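Local atomic coordinates of N-acetylglucosamine-specific lectin (Saxidomus purpuratus, PDB entry 6A7T), a protein that probably binds carbohydrates carrying N-acetylglucosamine, as a bivalve C-type lectin that recognises sugar without needing calcium. Residues Gly36-Asp42 with Ser150-Cys156; Asn111-Arg117 with Glu132-Asn138; Ala120-Asp126 with Trp137-Cys143. All blocks are in the same frame, centred on the assembly; numbering follows the deposited sequence. Where two conformers were deposited one is given.

Overall arrangement
After the short strand 32-34 the chain lays down strand 37-43. Contact 1 pairs residues 36-42 with 150-156, 108 residues on at the closest ends, and so closes the C-type lectin domain by bringing its two ends together. Contacts 2 and 3 both fall within the part of the chain that contact 1 closes, on the opposite side of the chain's centre, about 21 Å from contact 1 between centres. Contact 2 ties the long loop after strand 99-102 to Glu-132-Asn-138. Contact 3 joins strands 124-130 and 136-140 as a hairpin. Their segments alternate along the chain, so the two loops cross. They share Trp-137 and Asn-138, and Trp-113 packs on Met-125.

Contact 1. Residues Gly36-Asp42 with Ser150-Cys156. With CA (calcium ion), chain C.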
loop_
_atom_site.group_PDB
_atom_site.type_symbol
_atom_site.label_atom_id
_atom_site.label_comp_id
_atom_site.label_asym_id
_atom_site.label_seq_id
_atom_site.Cartn_x
_atom_site.Cartn_y
_atom_site.Cartn_z
ATOM N N GLY A 36 1.003 -0.448 -0.933
ATOM C CA GLY A 36 0.791 -1.535 -1.846
ATOM C C GLY A 36 1.806 -1.587 -2.965
ATOM O O GLY A 36 1.718 -2.431 -3.855
ATOM N N SER A 37 2.788 -0.694 -2.929
ATOM C CA SER A 37 3.838 -0.664 -3.967
ATOM C C SER A 37 5.210 -0.760 -3.329
ATOM O O SER A 37 5.384 -0.398 -2.188
ATOM C CB SER A 37 3.784 0.616 -4.748
ATOM O OG SER A 37 2.624 0.672 -5.542
ATOM N N CYS A 38 6.179 -1.224 -4.130
ATOM C CA CYS A 38 7.606 -1.163 -3.809
ATOM C C CYS A 38 8.264 -0.040 -4.633
ATOM O O CYS A 38 7.960 0.156 -5.787
ATOM C CB CYS A 38 8.286 -2.487 -4.072
ATOM S SG CYS A 38 7.660 -3.835 -3.033
ATOM N N TYR A 39 9.162 0.688 -3.982
ATOM C CA TYR A 39 9.850 1.833 -4.562
ATOM C C TYR A 39 11.364 1.661 -4.490
ATOM O O TYR A 39 11.925 1.270 -3.452
ATOM C CB TYR A 39 9.497 3.091 -3.791
ATOM C CG TYR A 39 8.025 3.426 -3.779
ATOM C CD1 TYR A 39 7.142 2.771 -2.925
ATOM C CD2 TYR A 39 7.504 4.395 -4.620
ATOM C CE1 TYR A 39 5.774 3.043 -2.938
ATOM C CE2 TYR A 39 6.168 4.748 -4.568
ATOM C CZ TYR A 39 5.289 4.031 -3.770
ATOM O OH TYR A 39 3.975 4.413 -3.779
ATOM N N LEU A 40 12.020 2.150 -5.566
ATOM C CA LEU A 40 13.474 2.237 -5.625
ATOM C C LEU A 40 13.853 3.696 -5.830
ATOM O O LEU A 40 13.473 4.284 -6.847
ATOM C CB LEU A 40 13.971 1.396 -6.808
ATOM C CG LEU A 40 15.501 1.405 -7.007
ATOM C CD1 LEU A 40 16.213 0.786 -5.839
ATOM C CD2 LEU A 40 15.886 0.689 -8.276
ATOM N N PHE A 41 14.599 4.255 -4.871
ATOM C CA PHE A 41 15.172 5.578 -4.964
ATOM C C PHE A 41 16.580 5.406 -5.522
ATOM O O PHE A 41 17.526 5.149 -4.755
ATOM C CB PHE A 41 15.081 6.261 -3.595
ATOM C CG PHE A 41 13.666 6.463 -3.121
ATOM C CD1 PHE A 41 12.969 5.430 -2.500
ATOM C CD2 PHE A 41 13.024 7.701 -3.247
ATOM C CE1 PHE A 41 11.672 5.620 -2.033
ATOM C CE2 PHE A 41 11.724 7.873 -2.807
ATOM C CZ PHE A 41 11.052 6.843 -2.190
ATOM N N ASP A 42 16.655 5.372 -6.844
ATOM C CA ASP A 42 17.896 4.980 -7.497
ATOM C C ASP A 42 18.810 6.199 -7.667
ATOM O O ASP A 42 18.392 7.214 -8.206
ATOM C CB ASP A 42 17.645 4.278 -8.822
ATOM C CG ASP A 42 18.896 3.521 -9.272
ATOM O OD1 ASP A 42 19.166 2.404 -8.747
ATOM O OD2 ASP A 42 19.636 4.070 -10.071
ATOM N N SER A 150 16.459 8.922 -9.823
ATOM C CA SER A 150 15.044 8.710 -10.223
ATOM C C SER A 150 14.388 7.787 -9.209
ATOM O O SER A 150 15.080 7.199 -8.374
ATOM C CB SER A 150 14.951 8.160 -11.619
ATOM O OG SER A 150 15.566 6.881 -11.773
ATOM N N ILE A 151 13.072 7.730 -9.291
ATOM C CA ILE A 151 12.253 6.904 -8.366
ATOM C C ILE A 151 11.392 5.946 -9.192
ATOM O O ILE A 151 10.594 6.389 -10.010
ATOM C CB ILE A 151 11.388 7.764 -7.430
ATOM C CG1 ILE A 151 12.241 8.788 -6.681
ATOM C CG2 ILE A 151 10.627 6.884 -6.460
ATOM C CD1 ILE A 151 11.497 9.946 -6.080
ATOM N N CYS A 152 11.594 4.640 -8.980
ATOM C CA CYS A 152 10.810 3.609 -9.674
ATOM C C CYS A 152 9.732 3.077 -8.710
ATOM O O CYS A 152 9.955 3.070 -7.499
ATOM C CB CYS A 152 11.600 2.397 -10.123
ATOM S SG CYS A 152 13.033 2.780 -11.152
ATOM N N GLU A 153 8.558 2.759 -9.253
ATOM C CA GLU A 153 7.438 2.196 -8.491
ATOM C C GLU A 153 7.015 0.885 -9.167
ATOM O O GLU A 153 6.854 0.863 -10.356
ATOM C CB GLU A 153 6.313 3.215 -8.418
ATOM C CG GLU A 153 5.092 2.754 -7.622
ATOM C CD GLU A 153 3.895 3.700 -7.605
ATOM O OE1 GLU A 153 3.828 4.669 -8.430
ATOM O OE2 GLU A 153 3.000 3.437 -6.796
ATOM N N THR A 154 6.784 -0.175 -8.379
ATOM C CA THR A 154 6.178 -1.402 -8.917
ATOM C C THR A 154 5.003 -1.802 -8.024
ATOM O O THR A 154 5.033 -1.580 -6.794
ATOM C CB THR A 154 7.190 -2.553 -9.015
ATOM O OG1 THR A 154 6.551 -3.666 -9.639
ATOM C CG2 THR A 154 7.767 -2.934 -7.675
ATOM N N ASP A 155 3.990 -2.419 -8.634
ATOM C CA ASP A 155 2.881 -2.973 -7.826
ATOM C C ASP A 155 2.914 -4.504 -7.878
ATOM O O ASP A 155 1.971 -5.189 -7.401
ATOM C CB ASP A 155 1.529 -2.458 -8.309
ATOM C CG ASP A 155 1.113 -3.035 -9.640
ATOM O OD1 ASP A 155 1.921 -3.786 -10.276
ATOM O OD2 ASP A 155 -0.030 -2.739 -10.055
ATOM N N CYS A 156 3.994 -5.048 -8.421
ATOM C CA CYS A 156 4.254 -6.507 -8.417
ATOM C C CYS A 156 3.156 -7.271 -9.177
ATOM O O CYS A 156 2.964 -8.455 -8.928
ATOM C CB CYS A 156 4.355 -7.033 -6.990
ATOM S SG CYS A 156 5.682 -6.308 -5.987
HETATM CA CA CA C . 1.745 5.623 -7.317
HETATM O O HOH W 1 0.121 4.419 -5.891
HETATM O O HOH W 2 0.798 4.044 -8.990
#
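This antiparallel strand pair of the C-type lectin fold joins strand 37-43, near the N terminus, to the last strand, 148-154, and closes the double-loop architecture. The strand axes come within 4.6 Å at 162°. Backbone hydrogen bonds set the register. Cys-38, Leu-40 and Asp-42 form hydrogen-bonded pairs with Thr-154, Cys-152 and Ser-150. In the first, Cys-38 N to Thr-154 O and Thr-154 N to Cys-38 O are both 2.9 Å. Tyr-39 with Glu-153 and Phe-41 with Ile-151 are the non-hydrogen-bonded pairs between them.

Apolar packing differs on the two faces. On one, Ile-151 CG2 sits over the Phe-41 ring, 4.2 Å from its centroid, in a CH-pi contact. Helix 68-78 packs against both residues. On the other, Leu-40 CB meets Cys-152 CB at 4.2 Å, next to Phe-54 of helix 48-57.

Disulfides fasten the pair to its surroundings. Cys-38 is bonded to Cys-27, Cys-152 to Cys-55 and Cys-156 to Cys-22. At the end of the strand, Thr-154 OG1 accepts from Cys-156 N at 3.2 Å, an ST turn; this oxygen is also hydrogen-bonded to Asn-59 O.

Glu-153 is one of the calcium ligands; Thr-64 O, Glu-66, Glu-70 and two waters complete the site. The Tyr-39 hydroxyl is hydrogen-bonded to Glu-70, which links strand 37-43 to the site. Ser-37 OG donates to Glu-153 OE2 at 3.1 Å. The Glu-153 carboxylate grips the ion with both oxygens, OE1 at 2.5 Å and OE2 at 2.6 Å.

Contact 2. Residues Asn111-Arg117 with Glu132-Asn138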
loop_
_atom_site.group_PDB
_atom_site.type_symbol
_atom_site.label_atom_id
_atom_site.label_comp_id
_atom_site.label_asym_id
_atom_site.label_seq_id
_atom_site.Cartn_x
_atom_site.Cartn_y
_atom_site.Cartn_z
ATOM N N ASN A 111 -2.406 17.898 -6.726
ATOM C CA ASN A 111 -1.527 19.029 -7.100
ATOM C C ASN A 111 -0.293 19.085 -6.175
ATOM O O ASN A 111 -0.293 19.716 -5.146
ATOM C CB ASN A 111 -2.261 20.371 -7.138
ATOM C CG ASN A 111 -1.389 21.506 -7.644
ATOM O OD1 ASN A 111 -0.234 21.316 -8.023
ATOM N ND2 ASN A 111 -1.931 22.718 -7.673
ATOM N N GLY A 112 0.783 18.419 -6.587
ATOM C CA GLY A 112 2.053 18.485 -5.897
ATOM C C GLY A 112 3.054 19.403 -6.544
ATOM O O GLY A 112 4.230 19.319 -6.253
ATOM N N TRP A 113 2.620 20.300 -7.441
ATOM C CA TRP A 113 3.542 21.191 -8.081
ATOM C C TRP A 113 4.089 22.200 -7.075
ATOM O O TRP A 113 3.345 22.586 -6.198
ATOM C CB TRP A 113 2.855 21.954 -9.209
ATOM C CG TRP A 113 2.495 21.093 -10.384
ATOM C CD1 TRP A 113 1.285 20.550 -10.672
ATOM C CD2 TRP A 113 3.392 20.661 -11.407
ATOM N NE1 TRP A 113 1.355 19.860 -11.856
ATOM C CE2 TRP A 113 2.611 19.969 -12.353
ATOM C CE3 TRP A 113 4.714 20.961 -11.716
ATOM C CZ2 TRP A 113 3.170 19.431 -13.502
ATOM C CZ3 TRP A 113 5.272 20.449 -12.864
ATOM C CH2 TRP A 113 4.477 19.728 -13.769
ATOM N N GLY A 114 5.331 22.644 -7.293
ATOM C CA GLY A 114 5.908 23.750 -6.545
ATOM C C GLY A 114 5.269 25.046 -7.003
ATOM O O GLY A 114 4.580 25.093 -8.020
ATOM N N PRO A 115 5.454 26.149 -6.251
ATOM C CA PRO A 115 4.750 27.375 -6.604
ATOM C C PRO A 115 5.078 27.800 -8.046
ATOM O O PRO A 115 6.213 27.783 -8.427
ATOM C CB PRO A 115 5.294 28.376 -5.575
ATOM C CG PRO A 115 5.917 27.560 -4.451
ATOM C CD PRO A 115 6.338 26.240 -5.077
ATOM N N ASN A 116 4.060 28.233 -8.800
ATOM C CA ASN A 116 4.220 28.813 -10.144
ATOM C C ASN A 116 4.878 27.809 -11.110
ATOM O O ASN A 116 5.735 28.209 -11.941
ATOM C CB ASN A 116 4.982 30.126 -10.084
ATOM C CG ASN A 116 4.341 31.061 -9.074
ATOM O OD1 ASN A 116 3.134 31.292 -9.123
ATOM N ND2 ASN A 116 5.126 31.519 -8.113
ATOM N N ARG A 117 4.511 26.553 -10.901
ATOM C CA ARG A 117 4.909 25.381 -11.699
ATOM C C ARG A 117 3.636 24.613 -12.063
ATOM O O ARG A 117 2.698 24.482 -11.279
ATOM C CB ARG A 117 5.881 24.506 -10.887
ATOM C CG ARG A 117 7.243 25.121 -10.605
ATOM C CD ARG A 117 7.963 25.661 -11.806
ATOM N NE ARG A 117 9.290 26.133 -11.505
ATOM C CZ ARG A 117 9.556 27.370 -11.114
ATOM N NH1 ARG A 117 8.572 28.249 -11.049
ATOM N NH2 ARG A 117 10.795 27.741 -10.849
ATOM N N GLU A 132 12.125 28.281 -3.471
ATOM C CA GLU A 132 10.699 28.243 -3.080
ATOM C C GLU A 132 10.068 26.842 -3.285
ATOM O O GLU A 132 9.002 26.566 -2.755
ATOM C CB GLU A 132 9.938 29.343 -3.844
ATOM C CG GLU A 132 9.901 29.192 -5.380
ATOM C CD GLU A 132 11.185 29.479 -6.170
ATOM O OE1 GLU A 132 12.016 30.280 -5.673
ATOM O OE2 GLU A 132 11.370 28.888 -7.289
ATOM N N ILE A 133 10.699 25.981 -4.092
ATOM C CA ILE A 133 10.205 24.625 -4.349
ATOM C C ILE A 133 10.871 23.703 -3.305
ATOM O O ILE A 133 12.086 23.480 -3.358
ATOM C CB ILE A 133 10.501 24.243 -5.813
ATOM C CG1 ILE A 133 9.804 25.213 -6.772
ATOM C CG2 ILE A 133 10.161 22.803 -6.116
ATOM C CD1 ILE A 133 10.157 25.047 -8.239
ATOM N N VAL A 134 10.071 23.216 -2.355
ATOM C CA VAL A 134 10.567 22.437 -1.211
ATOM C C VAL A 134 10.115 20.979 -1.351
ATOM O O VAL A 134 9.103 20.589 -0.764
ATOM C CB VAL A 134 10.084 23.062 0.110
ATOM C CG1 VAL A 134 10.696 22.391 1.325
ATOM C CG2 VAL A 134 10.372 24.541 0.113
ATOM N N TRP A 135 10.879 20.186 -2.124
ATOM C CA TRP A 135 10.511 18.819 -2.406
ATOM C C TRP A 135 9.085 18.757 -2.972
ATOM O O TRP A 135 8.200 18.118 -2.468
ATOM C CB TRP A 135 10.756 17.898 -1.204
ATOM C CG TRP A 135 12.210 17.682 -0.921
ATOM C CD1 TRP A 135 12.845 17.946 0.264
ATOM C CD2 TRP A 135 13.227 17.227 -1.826
ATOM N NE1 TRP A 135 14.165 17.621 0.165
ATOM C CE2 TRP A 135 14.441 17.203 -1.102
ATOM C CE3 TRP A 135 13.238 16.802 -3.165
ATOM C CZ2 TRP A 135 15.630 16.746 -1.660
ATOM C CZ3 TRP A 135 14.425 16.391 -3.725
ATOM C CH2 TRP A 135 15.618 16.408 -2.994
ATOM N N GLN A 136 8.906 19.492 -4.079
ATOM C CA GLN A 136 7.651 19.555 -4.825
ATOM C C GLN A 136 8.012 19.397 -6.304
ATOM O O GLN A 136 9.198 19.480 -6.705
ATOM C CB GLN A 136 6.943 20.883 -4.532
ATOM C CG GLN A 136 6.393 20.976 -3.122
ATOM C CD GLN A 136 6.014 22.404 -2.803
ATOM O OE1 GLN A 136 6.818 23.331 -2.879
ATOM N NE2 GLN A 136 4.751 22.572 -2.523
ATOM N N TRP A 137 6.996 19.288 -7.143
ATOM C CA TRP A 137 7.276 18.990 -8.558
ATOM C C TRP A 137 7.709 20.235 -9.344
ATOM O O TRP A 137 7.220 21.336 -9.079
ATOM C CB TRP A 137 6.085 18.311 -9.240
ATOM C CG TRP A 137 5.429 17.212 -8.505
ATOM C CD1 TRP A 137 5.998 16.314 -7.652
ATOM C CD2 TRP A 137 4.061 16.832 -8.639
ATOM N NE1 TRP A 137 5.062 15.462 -7.197
ATOM C CE2 TRP A 137 3.852 15.753 -7.780
ATOM C CE3 TRP A 137 2.969 17.341 -9.354
ATOM C CZ2 TRP A 137 2.626 15.134 -7.622
ATOM C CZ3 TRP A 137 1.740 16.760 -9.150
ATOM C CH2 TRP A 137 1.569 15.646 -8.358
ATOM N N ASN A 138 8.673 20.071 -10.274
ATOM C CA ASN A 138 9.139 21.088 -11.205
ATOM C C ASN A 138 9.173 20.462 -12.611
ATOM O O ASN A 138 9.321 19.218 -12.743
ATOM C CB ASN A 138 10.561 21.558 -10.923
ATOM C CG ASN A 138 10.965 22.721 -11.781
ATOM O OD1 ASN A 138 10.141 23.591 -11.984
ATOM N ND2 ASN A 138 12.192 22.719 -12.291
#
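Trp-137 has the most surface buried here. Its six-membered ring lies flat against Gly-112, whose CA is 3.5 Å from the ring centroid in a CH-pi contact. A side chain on Gly-112 would clash with the indole. Trp-137 N donates to Gly-112 O, and Trp-137 O accepts from Gly-114 N, both at 2.9 Å. These bonds dock the loop on strand 136-140. The edge of the Trp-137 six-membered ring meets the face of the Trp-113 five-membered ring, centroids 5.1 Å apart and planes at 79°. This loop belongs to the long loop region of the C-type lectin fold, which carries the sugar site. Arg-117 and Asn-138 bind N-acetylglucosamine in this protein, though no sugar is bound to this chain. A type II turn, Gly-114 to Arg-117, brings the arginine back to the strand. Arg-117 NE donates to Asn-138 OD1 at 2.7 Å. Ile-133 CD1 lies over a face of the guanidinium, 3.5 Å from Arg-117 NE. Arg-117 NH2 makes a long salt bridge to Glu-132 OE2 at 3.8 Å.

Contact 3. Residues Ala120-Asp126 with Trp137-Cys143; sequences ADEGCMD and WNDHQDC
Strands 124-126 and 137-140 run antiparallel, their axes 4.8 Å apart at 144°. Cys-124/His-140 and Asp-126/Asn-138 are hydrogen-bonded pairs around the non-hydrogen-bonded Met-125/Asp-139. Cys-124 N to His-140 O and His-140 N to Cys-124 O are both 2.9 Å; Asp-126 N to Asn-138 O and Asn-138 N to Asp-126 O are both 3.1 Å. Glu-122 has positive phi (72°/29°).

Cys-124 (m) and Cys-143 (m) form a disulfide, SG-SG 2.0 Å, chi3 120°. Met-125 (m, t, p) places CE 3.4 Å from CE3 of Trp-137 (m, chi2 -33°). Asp-126 (p) has OD1 3.2 Å from Asn-138 CB. Asp-139 (p) OD2 accepts from Ala-120 N at 3.0 Å and Gln-141 NE2 at 2.8 Å. NE2 of Gln-141 (m, p, chi3 38°) also donates to Asp-121 O at 3.1 Å. Asn-138 (t) OD1 is hydrogen-bonded to Arg-117 NE, and His-140 (t) NE2 to Thr-146 OG1.

This hairpin carries part of the C-type lectin sugar site: Asn-138 and His-140 bind N-acetylglucosamine and Asp-139 a second calcium; neither ligand is bound to this chain. Strand 136-140 is outermost in its sheet within this chain; strand 124-130 lies between it and strand 86-94, and Tyr-100 of strand 99-102 touches Met-125, Asp-139 and Gln-141.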
loop_
_atom_site.group_PDB
_atom_site.type_symbol
_atom_site.label_atom_id
_atom_site.label_comp_id
_atom_site.label_asym_id
_atom_site.label_seq_id
_atom_site.Cartn_x
_atom_site.Cartn_y
_atom_site.Cartn_z
ATOM N N ALA A 120 6.476 25.934 -17.782
ATOM C CA ALA A 120 6.458 25.838 -19.268
ATOM C C ALA A 120 5.916 24.458 -19.695
ATOM O O ALA A 120 5.855 23.510 -18.912
ATOM C CB ALA A 120 7.822 26.089 -19.841
ATOM N N ASP A 121 5.420 24.397 -20.934
ATOM C CA ASP A 121 4.943 23.144 -21.519
ATOM C C ASP A 121 6.141 22.288 -21.914
ATOM O O ASP A 121 7.268 22.723 -21.884
ATOM C CB ASP A 121 4.076 23.437 -22.759
ATOM C CG ASP A 121 2.824 24.277 -22.525
ATOM O OD1 ASP A 121 2.377 24.419 -21.371
ATOM O OD2 ASP A 121 2.263 24.764 -23.541
ATOM N N GLU A 122 5.847 21.037 -22.342
ATOM C CA GLU A 122 6.753 20.221 -23.143
ATOM C C GLU A 122 7.931 19.725 -22.305
ATOM O O GLU A 122 8.988 19.460 -22.816
ATOM C CB GLU A 122 7.243 20.987 -24.372
ATOM C CG GLU A 122 6.070 21.435 -25.233
ATOM C CD GLU A 122 6.403 21.752 -26.680
ATOM O OE1 GLU A 122 7.597 21.948 -26.995
ATOM O OE2 GLU A 122 5.449 21.745 -27.481
ATOM N N GLY A 123 7.686 19.552 -21.023
ATOM C CA GLY A 123 8.759 19.075 -20.165
ATOM C C GLY A 123 8.521 17.709 -19.549
ATOM O O GLY A 123 7.527 17.020 -19.820
ATOM N N CYS A 124 9.471 17.329 -18.685
ATOM C CA CYS A 124 9.318 16.149 -17.834
ATOM C C CYS A 124 9.417 16.580 -16.376
ATOM O O CYS A 124 9.971 17.630 -16.111
ATOM C CB CYS A 124 10.382 15.121 -18.167
ATOM S SG CYS A 124 10.216 14.530 -19.866
ATOM N N MET A 125 8.892 15.749 -15.478
ATOM C CA MET A 125 8.734 16.170 -14.090
ATOM C C MET A 125 9.791 15.544 -13.175
ATOM O O MET A 125 10.232 14.403 -13.350
ATOM C CB MET A 125 7.346 15.845 -13.562
ATOM C CG MET A 125 6.190 16.507 -14.374
ATOM S SD MET A 125 4.569 15.949 -14.025
ATOM C CE MET A 125 4.471 16.388 -12.282
ATOM N N ASP A 126 10.107 16.326 -12.152
ATOM C CA ASP A 126 10.922 15.898 -11.022
ATOM C C ASP A 126 10.284 16.357 -9.708
ATOM O O ASP A 126 9.363 17.142 -9.700
ATOM C CB ASP A 126 12.361 16.366 -11.188
ATOM C CG ASP A 126 12.618 17.863 -11.210
ATOM O OD1 ASP A 126 11.751 18.599 -10.752
ATOM O OD2 ASP A 126 13.739 18.224 -11.626
ATOM N N TRP A 137 6.996 19.288 -7.143
ATOM C CA TRP A 137 7.276 18.990 -8.558
ATOM C C TRP A 137 7.709 20.235 -9.344
ATOM O O TRP A 137 7.220 21.336 -9.079
ATOM C CB TRP A 137 6.085 18.311 -9.240
ATOM C CG TRP A 137 5.429 17.212 -8.505
ATOM C CD1 TRP A 137 5.998 16.314 -7.652
ATOM C CD2 TRP A 137 4.061 16.832 -8.639
ATOM N NE1 TRP A 137 5.062 15.462 -7.197
ATOM C CE2 TRP A 137 3.852 15.753 -7.780
ATOM C CE3 TRP A 137 2.969 17.341 -9.354
ATOM C CZ2 TRP A 137 2.626 15.134 -7.622
ATOM C CZ3 TRP A 137 1.740 16.760 -9.150
ATOM C CH2 TRP A 137 1.569 15.646 -8.358
ATOM N N ASN A 138 8.673 20.071 -10.274
ATOM C CA ASN A 138 9.139 21.088 -11.205
ATOM C C ASN A 138 9.173 20.462 -12.611
ATOM O O ASN A 138 9.321 19.218 -12.743
ATOM C CB ASN A 138 10.561 21.558 -10.923
ATOM C CG ASN A 138 10.965 22.721 -11.781
ATOM O OD1 ASN A 138 10.141 23.591 -11.984
ATOM N ND2 ASN A 138 12.192 22.719 -12.291
ATOM N N ASP A 139 8.983 21.284 -13.634
ATOM C CA ASP A 139 9.040 20.878 -15.057
ATOM C C ASP A 139 10.390 21.277 -15.635
ATOM O O ASP A 139 10.799 22.452 -15.545
ATOM C CB ASP A 139 7.924 21.566 -15.857
ATOM C CG ASP A 139 7.974 23.089 -15.772
ATOM O OD1 ASP A 139 7.802 23.600 -14.649
ATOM O OD2 ASP A 139 8.303 23.728 -16.799
ATOM N N HIS A 140 11.098 20.338 -16.275
ATOM C CA HIS A 140 12.368 20.543 -16.875
ATOM C C HIS A 140 12.219 20.212 -18.368
ATOM O O HIS A 140 11.657 19.177 -18.712
ATOM C CB HIS A 140 13.468 19.657 -16.248
ATOM C CG HIS A 140 14.837 19.915 -16.776
ATOM N ND1 HIS A 140 15.540 21.075 -16.448
ATOM C CD2 HIS A 140 15.700 19.171 -17.515
ATOM C CE1 HIS A 140 16.743 21.026 -16.981
ATOM N NE2 HIS A 140 16.861 19.885 -17.671
ATOM N N GLN A 141 12.743 21.080 -19.235
ATOM C CA GLN A 141 12.424 20.945 -20.664
ATOM C C GLN A 141 13.444 20.064 -21.411
ATOM O O GLN A 141 13.280 19.812 -22.614
ATOM C CB GLN A 141 12.211 22.362 -21.213
ATOM C CG GLN A 141 10.761 22.816 -21.068
ATOM C CD GLN A 141 10.317 23.093 -19.651
ATOM O OE1 GLN A 141 11.061 23.622 -18.842
ATOM N NE2 GLN A 141 9.069 22.804 -19.349
ATOM N N ASP A 142 14.468 19.536 -20.754
ATOM C CA ASP A 142 15.350 18.605 -21.383
ATOM C C ASP A 142 15.160 17.200 -20.792
ATOM O O ASP A 142 15.701 16.877 -19.749
ATOM C CB ASP A 142 16.807 19.017 -21.239
ATOM C CG ASP A 142 17.784 17.969 -21.724
ATOM O OD1 ASP A 142 17.378 17.068 -22.545
ATOM O OD2 ASP A 142 18.934 18.025 -21.257
ATOM N N CYS A 143 14.416 16.387 -21.533
ATOM C CA CYS A 143 14.006 15.040 -21.053
ATOM C C CYS A 143 15.021 13.983 -21.466
ATOM O O CYS A 143 14.784 12.782 -21.217
ATOM C CB CYS A 143 12.611 14.720 -21.556
ATOM S SG CYS A 143 11.398 15.852 -20.835
HETATM O O HOH W 3 10.695 21.102 -24.198
#